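Local coordinates for putative uncharacterized protein smu.1377c (Streptococcus mutans, PDB 3L7V), which is of unknown function but may bind double-stranded RNA and take part in tRNA modification, at residues I69-D74 with V184-A189; V59-T64 with S209-V214. All blocks are in the same frame, centred on the assembly; numbering follows the deposited sequence.

Contact 1: residues I69-D74 with V184-A189; sequences IIMTSD and VYASSA. With SO4 (sulfate ion), chain B.
Residues Ile69-Asp74 and Val184-Ala189 pair as antiparallel strands: the axes of 69-72 and 185-188 run at 160° and come within 4.5 Å. Four backbone bonds define the ladder, two each at the hydrogen-bonded pairs Ile70-Ser187 and Thr72-Tyr185. Ile70 N reaches Ser187 O at 2.8 Å, and Tyr185 N reaches Thr72 O at 2.7 Å. At the non-hydrogen-bonded pair Met71-Ala186, Ala186 CA adds a CA-H...O contact to Ile70 O at 3.2 Å.

Side chains divide between two faces. On one, the selenomethionine Met71 lies beside Ala186, and its chain bends at chi3 (41°) before the terminal CE meets Val184 CG1 at 3.5 Å, closer than usual for two carbons. Val184 offers that branch because CG1 stands opposite its own backbone N (chi1 165°). Met176 of helix 167-180 and Leu96 of the neighbouring strand also pack on Val184. Ile70, Thr72, Tyr185 and Ser187 share the other face, where helix 75-85 lies against Ile70, Thr72 and Ser187. Ile70 CG1 lies 4.0 Å from CB of Ala189, the residue just past the paired strand. The Tyr185 ring lies oblique to the carbonyl oxygens of Thr72 and Ser73, CE1 being 3.9 Å from Ser73 O. Thr72 OG1 is buried with no polar partner in the model.

At the exposed Ser188 end of the ladder, Ser188 N donates to sulfate O3 at 3.2 Å, and Arg268 holds the same anion. Lys85 bonds to Ser188 O and more weakly to Ser187 OG. This basic, serine-lined strand end is consistent with an anion-binding site on the central mixed sheet of a YrdC-like domain, although the sulfate probably comes from the crystallisation liquor.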
loop_
_atom_site.group_PDB
_atom_site.type_symbol
_atom_site.label_atom_id
_atom_site.label_comp_id
_atom_site.label_asym_id
_atom_site.label_seq_id
_atom_site.Cartn_x
_atom_site.Cartn_y
_atom_site.Cartn_z
ATOM N N ILE A 69 -1.266 -7.803 6.641
ATOM C CA ILE A 69 -1.802 -6.448 6.787
ATOM C C ILE A 69 -3.207 -6.443 7.397
ATOM O O ILE A 69 -3.965 -7.408 7.251
ATOM C CB ILE A 69 -1.886 -5.672 5.427
ATOM C CG1 ILE A 69 -2.763 -6.426 4.414
ATOM C CG2 ILE A 69 -0.507 -5.381 4.876
ATOM C CD1 ILE A 69 -2.748 -5.851 2.986
ATOM N N ILE A 70 -3.534 -5.345 8.075
ATOM C CA ILE A 70 -4.907 -5.033 8.454
ATOM C C ILE A 70 -5.564 -4.129 7.388
ATOM O O ILE A 70 -4.981 -3.129 6.981
ATOM C CB ILE A 70 -4.945 -4.349 9.842
ATOM C CG1 ILE A 70 -4.171 -5.200 10.855
ATOM C CG2 ILE A 70 -6.396 -4.098 10.285
ATOM C CD1 ILE A 70 -3.769 -4.471 12.126
HETATM N N MSE A 71 -6.771 -4.495 6.954
HETATM C CA MSE A 71 -7.487 -3.854 5.844
HETATM C C MSE A 71 -8.867 -3.330 6.261
HETATM O O MSE A 71 -9.635 -4.046 6.927
HETATM C CB MSE A 71 -7.723 -4.867 4.714
HETATM C CG MSE A 71 -6.568 -5.130 3.775
HETATM SE SE MSE A 71 -7.080 -6.355 2.312
HETATM C CE MSE A 71 -8.869 -5.632 1.914
ATOM N N THR A 72 -9.192 -2.103 5.836
ATOM C CA THR A 72 -10.507 -1.478 6.073
ATOM C C THR A 72 -10.883 -0.505 4.946
ATOM O O THR A 72 -10.052 -0.187 4.088
ATOM C CB THR A 72 -10.602 -0.734 7.449
ATOM O OG1 THR A 72 -9.624 0.314 7.531
ATOM C CG2 THR A 72 -10.382 -1.690 8.583
ATOM N N SER A 73 -12.132 -0.033 4.953
ATOM C CA SER A 73 -12.607 0.872 3.906
ATOM C C SER A 73 -13.399 2.113 4.380
ATOM O O SER A 73 -13.962 2.830 3.556
ATOM C CB SER A 73 -13.384 0.101 2.827
ATOM O OG SER A 73 -14.662 -0.283 3.293
ATOM N N ASP A 74 -13.429 2.384 5.686
ATOM C CA ASP A 74 -14.044 3.621 6.172
ATOM C C ASP A 74 -13.437 4.172 7.462
ATOM O O ASP A 74 -12.576 3.545 8.077
ATOM C CB ASP A 74 -15.561 3.454 6.318
ATOM C CG ASP A 74 -15.939 2.329 7.269
ATOM O OD1 ASP A 74 -15.111 1.963 8.135
ATOM O OD2 ASP A 74 -17.067 1.808 7.139
ATOM N N VAL A 184 -9.917 0.794 -0.641
ATOM C CA VAL A 184 -9.463 -0.013 0.510
ATOM C C VAL A 184 -8.121 0.494 1.078
ATOM O O VAL A 184 -7.221 0.844 0.320
ATOM C CB VAL A 184 -9.348 -1.518 0.147
ATOM C CG1 VAL A 184 -8.550 -2.266 1.188
ATOM C CG2 VAL A 184 -10.725 -2.142 -0.002
ATOM N N TYR A 185 -8.007 0.554 2.407
ATOM C CA TYR A 185 -6.836 1.135 3.083
ATOM C C TYR A 185 -6.181 0.115 4.010
ATOM O O TYR A 185 -6.820 -0.864 4.408
ATOM C CB TYR A 185 -7.222 2.383 3.893
ATOM C CG TYR A 185 -8.159 3.324 3.169
ATOM C CD1 TYR A 185 -9.493 3.439 3.550
ATOM C CD2 TYR A 185 -7.713 4.092 2.094
ATOM C CE1 TYR A 185 -10.358 4.290 2.883
ATOM C CE2 TYR A 185 -8.571 4.939 1.427
ATOM C CZ TYR A 185 -9.892 5.038 1.822
ATOM O OH TYR A 185 -10.748 5.888 1.151
ATOM N N ALA A 186 -4.916 0.343 4.371
ATOM C CA ALA A 186 -4.157 -0.675 5.095
ATOM C C ALA A 186 -2.972 -0.180 5.910
ATOM O O ALA A 186 -2.478 0.934 5.727
ATOM C CB ALA A 186 -3.691 -1.768 4.146
ATOM N N SER A 187 -2.519 -1.075 6.784
ATOM C CA SER A 187 -1.363 -0.901 7.651
ATOM C C SER A 187 -0.892 -2.325 7.982
ATOM O O SER A 187 -1.680 -3.276 7.896
ATOM C CB SER A 187 -1.794 -0.177 8.926
ATOM O OG SER A 187 -0.716 0.499 9.535
ATOM N N SER A 188 0.371 -2.499 8.353
ATOM C CA SER A 188 0.868 -3.858 8.589
ATOM C C SER A 188 0.345 -4.441 9.894
ATOM O O SER A 188 0.104 -3.713 10.853
ATOM C CB SER A 188 2.401 -3.933 8.529
ATOM O OG SER A 188 3.008 -3.299 9.640
ATOM N N ALA A 189 0.180 -5.760 9.914
ATOM C CA ALA A 189 -0.366 -6.486 11.068
ATOM C C ALA A 189 0.725 -6.851 12.080
ATOM O O ALA A 189 1.157 -8.005 12.156
ATOM C CB ALA A 189 -1.114 -7.750 10.598
HETATM S S SO4 B . 3.247 0.196 6.975
HETATM O O1 SO4 B . 2.787 1.545 6.636
HETATM O O2 SO4 B . 4.689 0.201 7.193
HETATM O O3 SO4 B . 2.587 -0.246 8.205
HETATM O O4 SO4 B . 2.964 -0.716 5.865
#

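Contact 2: residues V59-T64 with S209-V214; sequences VIVCPT and SMVDLV
Val59-Val61 and Leu213-Val214 run as parallel neighbours, with Val61 paired to Val214 at a CA-CA distance of 4.7 Å and Val61 N bonded to Leu213 O at 2.9 Å. Segment 209-214 passes from the end of helix 205-210 through a short loop into strand 213-216, a helix-to-strand connection in the mixed sheet of the YrdC-like fold. On the far side of that strand, strand 37-40 bonds to Val214, which places 213-216 between two parallel partners.

Val211, in the loop before the strand, packs against two valines at once. Its CG2 lies 3.7 Å from Val59 CG1 and 4.2 Å from Val61 CG2, and its side chain crosses each at about a right angle. The other branch, CG1, sits over the intervening backbone and approaches Val59 O. Farther along, Val61 and Val214 lie side by side and point the same way. Each has CG1 opposite its backbone N (chi1 157° and 180°), and these two methyls meet at 3.9 Å. Ile60 CG2 packs near Leu213 CB, and Ile52 of helix 47-54 touches both side chains.

Asp212 joins the beginning of strand 59-64 through both backbone and side chain. Its N donates to Val59 O at 3.1 Å, while its carboxylate turns back to the N-H of that same valine. The other carboxylate oxygen, OD1, forms a salt bridge with Arg80 of helix 75-85, so each carboxylate oxygen has its own partner. Val59 N approaches Asp212 OD2 at 3.2 Å from above the carboxylate plane, 39° out of it.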
loop_
_atom_site.group_PDB
_atom_site.type_symbol
_atom_site.label_atom_id
_atom_site.label_comp_id
_atom_site.label_asym_id
_atom_site.label_seq_id
_atom_site.Cartn_x
_atom_site.Cartn_y
_atom_site.Cartn_z
ATOM N N VAL A 59 -13.344 -4.791 9.331
ATOM C CA VAL A 59 -11.884 -4.889 9.470
ATOM C C VAL A 59 -11.433 -6.352 9.377
ATOM O O VAL A 59 -11.936 -7.209 10.117
ATOM C CB VAL A 59 -11.385 -4.362 10.839
ATOM C CG1 VAL A 59 -9.883 -4.556 10.961
ATOM C CG2 VAL A 59 -11.763 -2.895 11.058
ATOM N N ILE A 60 -10.478 -6.631 8.483
ATOM C CA ILE A 60 -9.922 -7.977 8.346
ATOM C C ILE A 60 -8.389 -8.014 8.396
ATOM O O ILE A 60 -7.733 -6.980 8.263
ATOM C CB ILE A 60 -10.401 -8.668 7.042
ATOM C CG1 ILE A 60 -9.715 -8.062 5.813
ATOM C CG2 ILE A 60 -11.923 -8.591 6.897
ATOM C CD1 ILE A 60 -10.075 -8.775 4.546
ATOM N N VAL A 61 -7.833 -9.213 8.615
ATOM C CA VAL A 61 -6.399 -9.451 8.458
ATOM C C VAL A 61 -6.192 -10.281 7.189
ATOM O O VAL A 61 -7.005 -11.159 6.900
ATOM C CB VAL A 61 -5.769 -10.141 9.701
ATOM C CG1 VAL A 61 -4.492 -10.875 9.317
ATOM C CG2 VAL A 61 -5.482 -9.113 10.816
ATOM N N CYS A 62 -5.119 -9.992 6.439
ATOM C CA CYS A 62 -4.924 -10.516 5.082
ATOM C C CYS A 62 -3.442 -10.657 4.708
ATOM O O CYS A 62 -2.654 -9.754 4.980
ATOM C CB CYS A 62 -5.625 -9.576 4.087
ATOM S SG CYS A 62 -5.507 -9.956 2.306
ATOM N N PRO A 63 -3.068 -11.778 4.048
ATOM C CA PRO A 63 -1.687 -12.099 3.661
ATOM C C PRO A 63 -1.183 -11.189 2.550
ATOM O O PRO A 63 -1.980 -10.757 1.720
ATOM C CB PRO A 63 -1.786 -13.530 3.094
ATOM C CG PRO A 63 -3.178 -13.971 3.308
ATOM C CD PRO A 63 -4.018 -12.742 3.478
ATOM N N THR A 64 0.118 -10.912 2.532
ATOM C CA THR A 64 0.750 -10.207 1.415
ATOM C C THR A 64 2.039 -10.919 1.023
ATOM O O THR A 64 2.411 -11.905 1.657
ATOM C CB THR A 64 1.100 -8.762 1.780
ATOM O OG1 THR A 64 2.180 -8.766 2.722
ATOM C CG2 THR A 64 -0.095 -8.061 2.385
ATOM N N SER A 209 -7.948 -10.441 18.455
ATOM C CA SER A 209 -9.280 -10.407 19.068
ATOM C C SER A 209 -10.108 -9.202 18.621
ATOM O O SER A 209 -11.343 -9.237 18.663
ATOM C CB SER A 209 -9.185 -10.431 20.592
ATOM O OG SER A 209 -8.459 -9.314 21.064
HETATM N N MSE A 210 -9.437 -8.144 18.182
HETATM C CA MSE A 210 -10.140 -6.920 17.808
HETATM C C MSE A 210 -10.618 -6.875 16.342
HETATM O O MSE A 210 -11.278 -5.920 15.924
HETATM C CB MSE A 210 -9.298 -5.693 18.176
HETATM C CG MSE A 210 -9.141 -5.529 19.704
HETATM SE SE MSE A 210 -8.091 -3.990 20.327
HETATM C CE MSE A 210 -9.083 -2.562 19.431
ATOM N N VAL A 211 -10.306 -7.926 15.586
ATOM C CA VAL A 211 -10.565 -7.973 14.144
ATOM C C VAL A 211 -11.729 -8.933 13.869
ATOM O O VAL A 211 -12.001 -9.804 14.700
ATOM C CB VAL A 211 -9.272 -8.387 13.380
ATOM C CG1 VAL A 211 -9.575 -9.155 12.110
ATOM C CG2 VAL A 211 -8.408 -7.164 13.103
ATOM N N ASP A 212 -12.425 -8.751 12.738
ATOM C CA ASP A 212 -13.616 -9.551 12.409
ATOM C C ASP A 212 -13.327 -10.884 11.685
ATOM O O ASP A 212 -14.136 -11.803 11.749
ATOM C CB ASP A 212 -14.633 -8.737 11.589
ATOM C CG ASP A 212 -14.979 -7.387 12.223
ATOM O OD1 ASP A 212 -15.055 -7.282 13.468
ATOM O OD2 ASP A 212 -15.174 -6.414 11.461
ATOM N N LEU A 213 -12.187 -10.981 11.000
ATOM C CA LEU A 213 -11.788 -12.202 10.285
ATOM C C LEU A 213 -10.271 -12.225 10.029
ATOM O O LEU A 213 -9.666 -11.185 9.773
ATOM C CB LEU A 213 -12.526 -12.309 8.945
ATOM C CG LEU A 213 -12.251 -13.483 8.000
ATOM C CD1 LEU A 213 -13.029 -14.706 8.436
ATOM C CD2 LEU A 213 -12.617 -13.120 6.568
ATOM N N VAL A 214 -9.672 -13.411 10.098
ATOM C CA VAL A 214 -8.264 -13.598 9.751
ATOM C C VAL A 214 -8.111 -14.595 8.601
ATOM O O VAL A 214 -8.503 -15.759 8.724
ATOM C CB VAL A 214 -7.432 -14.134 10.949
ATOM C CG1 VAL A 214 -5.961 -14.308 10.542
ATOM C CG2 VAL A 214 -7.566 -13.215 12.179
#

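Contacts 1 and 2 have centres 9 Å apart and belong to one mixed sheet, in which the strands run in the order 213-216, 59-64, 67-72, 185-188. Strands 59-64 and 67-72 are consecutive in the chain and hydrogen-bonded to each other: Ile69 N lies 2.9 Å from Cys62 O, and Met71 N lies 3.0 Å from Ile60 O. Each member of this hairpin takes a much later strand on its outer edge. Along the chain the segments come as 59-64, 69-74, 184-189 and 209-214, so contact 2 spans contact 1. Helix 75-85 packs against both contacts. Distant parts of the YrdC-like domain are thus gathered into a continuous sheet.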